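Local structure of (R)-specific secondary-alkylsulfatase (Pseudomonas sp., 4AXH) at residues 367-378 and 402-413. The protein hydrolyses secondary alkyl sulfates enantioselectively with strict inversion of configuration, using a two-zinc centre of the metallo-beta-lactamase superfamily and working as a homodimer. Sequence-based numbering, arbitrary orientation. Where two conformers were deposited one is given.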
loop_
_atom_site.group_PDB
_atom_site.type_symbol
_atom_site.label_atom_id
_atom_site.label_comp_id
_atom_site.label_asym_id
_atom_site.label_seq_id
_atom_site.Cartn_x
_atom_site.Cartn_y
_atom_site.Cartn_z
ATOM N N THR A 367 -22.665 20.685 -5.994
ATOM C CA THR A 367 -21.362 21.335 -5.998
ATOM C C THR A 367 -20.457 20.600 -4.983
ATOM O O THR A 367 -19.302 20.339 -5.289
ATOM C CB THR A 367 -21.518 22.828 -5.626
ATOM O OG1 THR A 367 -22.246 23.489 -6.651
ATOM C CG2 THR A 367 -20.168 23.551 -5.352
ATOM N N TYR A 368 -20.989 20.275 -3.786
ATOM C CA TYR A 368 -20.254 19.612 -2.712
ATOM C C TYR A 368 -19.748 18.259 -3.203
ATOM O O TYR A 368 -18.535 18.050 -3.211
ATOM C CB TYR A 368 -21.140 19.539 -1.462
ATOM C CG TYR A 368 -20.530 18.879 -0.245
ATOM C CD1 TYR A 368 -20.538 17.488 -0.097
ATOM C CD2 TYR A 368 -20.067 19.638 0.823
ATOM C CE1 TYR A 368 -20.024 16.877 1.045
ATOM C CE2 TYR A 368 -19.537 19.032 1.966
ATOM C CZ TYR A 368 -19.552 17.652 2.083
ATOM O OH TYR A 368 -19.074 17.037 3.217
ATOM N N LEU A 369 -20.632 17.419 -3.744
ATOM C CA LEU A 369 -20.275 16.120 -4.313
ATOM C C LEU A 369 -19.235 16.187 -5.399
ATOM O O LEU A 369 -18.246 15.463 -5.339
ATOM C CB LEU A 369 -21.506 15.357 -4.798
ATOM C CG LEU A 369 -22.383 14.801 -3.689
ATOM C CD1 LEU A 369 -23.539 14.028 -4.265
ATOM C CD2 LEU A 369 -21.549 13.974 -2.708
ATOM N N ALA A 370 -19.408 17.083 -6.367
ATOM C CA ALA A 370 -18.463 17.234 -7.450
ATOM C C ALA A 370 -17.111 17.700 -6.951
ATOM O O ALA A 370 -16.100 17.224 -7.455
ATOM C CB ALA A 370 -19.012 18.189 -8.471
ATOM N N ASP A 371 -17.067 18.588 -5.930
ATOM C CA ASP A 371 -15.811 19.082 -5.321
ATOM C C ASP A 371 -15.085 17.919 -4.627
ATOM O O ASP A 371 -13.882 17.757 -4.828
ATOM C CB ASP A 371 -16.086 20.224 -4.320
ATOM C CG ASP A 371 -16.489 21.577 -4.905
ATOM O OD1 ASP A 371 -16.498 21.718 -6.134
ATOM O OD2 ASP A 371 -16.777 22.498 -4.125
ATOM N N GLN A 372 -15.848 17.089 -3.858
ATOM C CA GLN A 372 -15.365 15.906 -3.134
ATOM C C GLN A 372 -14.750 14.929 -4.121
ATOM O O GLN A 372 -13.571 14.611 -3.991
ATOM C CB GLN A 372 -16.503 15.247 -2.327
ATOM C CG GLN A 372 -17.000 16.044 -1.099
ATOM C CD GLN A 372 -16.055 16.095 0.090
ATOM O OE1 GLN A 372 -15.235 15.202 0.315
ATOM N NE2 GLN A 372 -16.180 17.136 0.902
ATOM N N ARG A 373 -15.514 14.539 -5.156
ATOM C CA ARG A 373 -15.078 13.671 -6.250
ATOM C C ARG A 373 -13.780 14.194 -6.833
ATOM O O ARG A 373 -12.790 13.492 -6.794
ATOM C CB ARG A 373 -16.161 13.595 -7.358
ATOM C CG ARG A 373 -15.643 12.966 -8.652
ATOM C CD ARG A 373 -16.395 13.427 -9.871
ATOM N NE ARG A 373 -16.100 14.811 -10.229
ATOM C CZ ARG A 373 -16.951 15.612 -10.857
ATOM N NH1 ARG A 373 -18.143 15.172 -11.211
ATOM N NH2 ARG A 373 -16.615 16.863 -11.130
ATOM N N ASP A 374 -13.772 15.445 -7.298
ATOM C CA ASP A 374 -12.606 16.122 -7.853
ATOM C C ASP A 374 -11.392 16.119 -6.916
ATOM O O ASP A 374 -10.285 15.994 -7.419
ATOM C CB ASP A 374 -12.950 17.573 -8.247
ATOM C CG ASP A 374 -13.825 17.755 -9.470
ATOM O OD1 ASP A 374 -14.048 16.760 -10.203
ATOM O OD2 ASP A 374 -14.275 18.899 -9.708
ATOM N N MET A 375 -11.592 16.271 -5.577
ATOM C CA MET A 375 -10.501 16.291 -4.580
ATOM C C MET A 375 -9.751 14.969 -4.537
ATOM O O MET A 375 -8.519 14.969 -4.531
ATOM C CB MET A 375 -11.011 16.706 -3.207
ATOM C CG MET A 375 -9.997 16.588 -2.110
ATOM S SD MET A 375 -10.577 16.988 -0.442
ATOM C CE MET A 375 -12.040 16.040 -0.292
ATOM N N TYR A 376 -10.492 13.850 -4.567
ATOM C CA TYR A 376 -9.889 12.533 -4.552
ATOM C C TYR A 376 -9.246 12.164 -5.860
ATOM O O TYR A 376 -8.108 11.673 -5.845
ATOM C CB TYR A 376 -10.839 11.459 -3.977
ATOM C CG TYR A 376 -11.124 11.692 -2.505
ATOM C CD1 TYR A 376 -10.118 11.556 -1.549
ATOM C CD2 TYR A 376 -12.363 12.161 -2.083
ATOM C CE1 TYR A 376 -10.344 11.863 -0.212
ATOM C CE2 TYR A 376 -12.607 12.445 -0.743
ATOM C CZ TYR A 376 -11.594 12.286 0.192
ATOM O OH TYR A 376 -11.815 12.542 1.529
ATOM N N ALA A 377 -9.909 12.474 -7.004
ATOM C CA ALA A 377 -9.337 12.187 -8.325
ATOM C C ALA A 377 -8.080 12.991 -8.521
ATOM O O ALA A 377 -7.113 12.459 -9.072
ATOM C CB ALA A 377 -10.331 12.475 -9.430
ATOM N N PHE A 378 -8.036 14.229 -7.980
ATOM C CA PHE A 378 -6.845 15.070 -8.060
ATOM C C PHE A 378 -5.675 14.414 -7.307
ATOM O O PHE A 378 -4.543 14.384 -7.801
ATOM C CB PHE A 378 -7.106 16.487 -7.521
ATOM C CG PHE A 378 -5.873 17.308 -7.277
ATOM C CD1 PHE A 378 -5.160 17.855 -8.343
ATOM C CD2 PHE A 378 -5.391 17.509 -5.982
ATOM C CE1 PHE A 378 -4.002 18.626 -8.120
ATOM C CE2 PHE A 378 -4.214 18.247 -5.759
ATOM C CZ PHE A 378 -3.525 18.800 -6.838
ATOM N N LYS A 402 -1.474 23.205 -2.672
ATOM C CA LYS A 402 -2.896 23.576 -2.707
ATOM C C LYS A 402 -3.730 22.700 -3.641
ATOM O O LYS A 402 -3.216 22.133 -4.576
ATOM C CB LYS A 402 -3.066 25.064 -3.050
ATOM C CG LYS A 402 -2.759 26.013 -1.886
ATOM C CD LYS A 402 -2.572 27.440 -2.368
ATOM C CE LYS A 402 -2.459 28.430 -1.232
ATOM N NZ LYS A 402 -2.060 29.776 -1.726
ATOM N N LEU A 403 -5.011 22.591 -3.383
ATOM C CA LEU A 403 -5.936 21.889 -4.273
ATOM C C LEU A 403 -6.179 22.850 -5.489
ATOM O O LEU A 403 -6.010 24.091 -5.366
ATOM C CB LEU A 403 -7.269 21.572 -3.572
ATOM C CG LEU A 403 -7.242 20.492 -2.497
ATOM C CD1 LEU A 403 -8.543 20.337 -1.853
ATOM C CD2 LEU A 403 -6.669 19.180 -2.998
ATOM N N PRO A 404 -6.554 22.328 -6.666
ATOM C CA PRO A 404 -6.662 23.225 -7.831
ATOM C C PRO A 404 -7.962 24.001 -7.949
ATOM O O PRO A 404 -8.982 23.573 -7.408
ATOM C CB PRO A 404 -6.494 22.268 -9.016
ATOM C CG PRO A 404 -7.035 20.942 -8.530
ATOM C CD PRO A 404 -6.799 20.905 -7.033
ATOM N N GLY A 405 -7.918 25.085 -8.735
ATOM C CA GLY A 405 -9.054 25.925 -9.082
ATOM C C GLY A 405 -9.802 26.427 -7.884
ATOM O O GLY A 405 -9.196 26.976 -6.948
ATOM N N GLU A 406 -11.121 26.167 -7.880
ATOM C CA GLU A 406 -12.049 26.578 -6.803
ATOM C C GLU A 406 -11.980 25.719 -5.547
ATOM O O GLU A 406 -12.481 26.129 -4.493
ATOM C CB GLU A 406 -13.489 26.743 -7.346
ATOM C CG GLU A 406 -13.643 27.714 -8.533
ATOM C CD GLU A 406 -12.854 29.016 -8.489
ATOM O OE1 GLU A 406 -13.125 29.869 -7.605
ATOM O OE2 GLU A 406 -11.930 29.161 -9.326
ATOM N N LEU A 407 -11.294 24.555 -5.639
ATOM C CA LEU A 407 -11.114 23.610 -4.517
ATOM C C LEU A 407 -10.333 24.181 -3.298
ATOM O O LEU A 407 -10.593 23.764 -2.178
ATOM C CB LEU A 407 -10.581 22.227 -4.977
ATOM C CG LEU A 407 -11.242 21.561 -6.208
ATOM C CD1 LEU A 407 -10.561 20.272 -6.564
ATOM C CD2 LEU A 407 -12.675 21.274 -5.968
ATOM N N ASP A 408 -9.462 25.174 -3.506
ATOM C CA ASP A 408 -8.708 25.852 -2.447
ATOM C C ASP A 408 -9.562 26.843 -1.644
ATOM O O ASP A 408 -9.230 27.159 -0.486
ATOM C CB ASP A 408 -7.449 26.527 -3.014
ATOM C CG ASP A 408 -6.576 27.275 -2.006
ATOM O OD1 ASP A 408 -6.185 26.665 -0.969
ATOM O OD2 ASP A 408 -6.271 28.461 -2.254
ATOM N N ARG A 409 -10.696 27.301 -2.223
ATOM C CA ARG A 409 -11.589 28.232 -1.509
ATOM C C ARG A 409 -12.747 27.574 -0.722
ATOM O O ARG A 409 -13.461 28.277 -0.051
ATOM C CB ARG A 409 -12.025 29.414 -2.390
ATOM C CG ARG A 409 -12.826 29.026 -3.600
ATOM C CD ARG A 409 -13.397 30.235 -4.292
ATOM N NE ARG A 409 -14.503 29.904 -5.199
ATOM C CZ ARG A 409 -15.742 29.611 -4.803
ATOM N NH1 ARG A 409 -16.034 29.536 -3.510
ATOM N NH2 ARG A 409 -16.689 29.360 -5.694
ATOM N N LYS A 410 -12.901 26.232 -0.773
ATOM C CA LYS A 410 -13.950 25.507 -0.043
ATOM C C LYS A 410 -13.518 25.069 1.371
ATOM O O LYS A 410 -12.471 24.428 1.535
ATOM C CB LYS A 410 -14.450 24.288 -0.844
ATOM C CG LYS A 410 -14.829 24.582 -2.303
ATOM C CD LYS A 410 -15.833 25.753 -2.479
ATOM C CE LYS A 410 -16.057 26.090 -3.925
ATOM N NZ LYS A 410 -17.041 25.191 -4.563
ATOM N N TRP A 411 -14.326 25.430 2.395
ATOM C CA TRP A 411 -14.064 25.104 3.798
ATOM C C TRP A 411 -14.076 23.575 4.015
ATOM O O TRP A 411 -13.274 23.034 4.761
ATOM C CB TRP A 411 -15.135 25.754 4.719
ATOM C CG TRP A 411 -14.939 27.200 5.094
ATOM C CD1 TRP A 411 -15.820 28.233 4.889
ATOM C CD2 TRP A 411 -13.833 27.754 5.824
ATOM N NE1 TRP A 411 -15.312 29.397 5.422
ATOM C CE2 TRP A 411 -14.077 29.139 5.964
ATOM C CE3 TRP A 411 -12.631 27.219 6.331
ATOM C CZ2 TRP A 411 -13.191 29.984 6.619
ATOM C CZ3 TRP A 411 -11.744 28.064 6.965
ATOM C CH2 TRP A 411 -12.029 29.433 7.106
ATOM N N TYR A 412 -14.996 22.890 3.357
ATOM C CA TYR A 412 -15.214 21.462 3.462
ATOM C C TYR A 412 -14.191 20.567 2.736
ATOM O O TYR A 412 -14.327 19.333 2.737
ATOM C CB TYR A 412 -16.651 21.154 3.019
ATOM C CG TYR A 412 -17.034 21.614 1.623
ATOM C CD1 TYR A 412 -16.799 20.813 0.514
ATOM C CD2 TYR A 412 -17.713 22.799 1.428
ATOM C CE1 TYR A 412 -17.201 21.201 -0.755
ATOM C CE2 TYR A 412 -18.131 23.194 0.165
ATOM C CZ TYR A 412 -17.879 22.391 -0.922
ATOM O OH TYR A 412 -18.288 22.817 -2.157
ATOM N N LEU A 413 -13.170 21.173 2.117
ATOM C CA LEU A 413 -12.106 20.481 1.382
ATOM C C LEU A 413 -10.748 20.693 2.024
ATOM O O LEU A 413 -9.769 20.120 1.551
ATOM C CB LEU A 413 -12.101 20.995 -0.066
ATOM C CG LEU A 413 -12.745 20.153 -1.173
ATOM C CD1 LEU A 413 -13.935 19.287 -0.692
ATOM C CD2 LEU A 413 -13.127 21.013 -2.277
#
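D371 and the pair K410 and Y412 illustrate how a single carboxylate can tie a loop to a helix. Its OD2 accepts two bonds: NZ of K410 arrives 2.7 Å from OD2 of D371 on the syn side, completing a salt bridge, while OH of Y412 lies 2.5 Å from the same oxygen on the anti side, 32° out of the carboxylate plane. The other oxygen, OD1, forms a salt bridge with R588 of the second subunit, so the aspartate is held from both chains and is probably kept ionised by these cations. Chi1 of Y412, 57°, sets its ring between backbone N and carbonyl carbon, where Y368 covers one face and CB of K410 lies over the opposite one. The two tyrosine side chains run antiparallel, one alongside the other, their ring planes 33° apart and their centroids separated by 4.6 Å. Helix 362-388, which carries D371, is here packed against the long loop between helices 393-400 and 420-431, a loop that falls in the alkylsulfatase dimerisation family region; from the same helix Y368 sends its OH to Q353 and the carbonyl of A312, with its side chain about 9 Å from that of the zinc ligand H355. Farther along, contacts turn apolar. L413 spreads its two methyls, CD2 against CB of D371 and CD1 3.8 Å from CE of M375. L407 brings CD1 to CB of D374, whose carboxylate also pairs with R588 of the second subunit. At the far end P404 points CD over the centre of the F378 ring in a CH-pi contact, 3.5 Å from the centroid, with CG beside it above CD1, while CD2 of L403 meets CD2 of F378 at 3.7 Å.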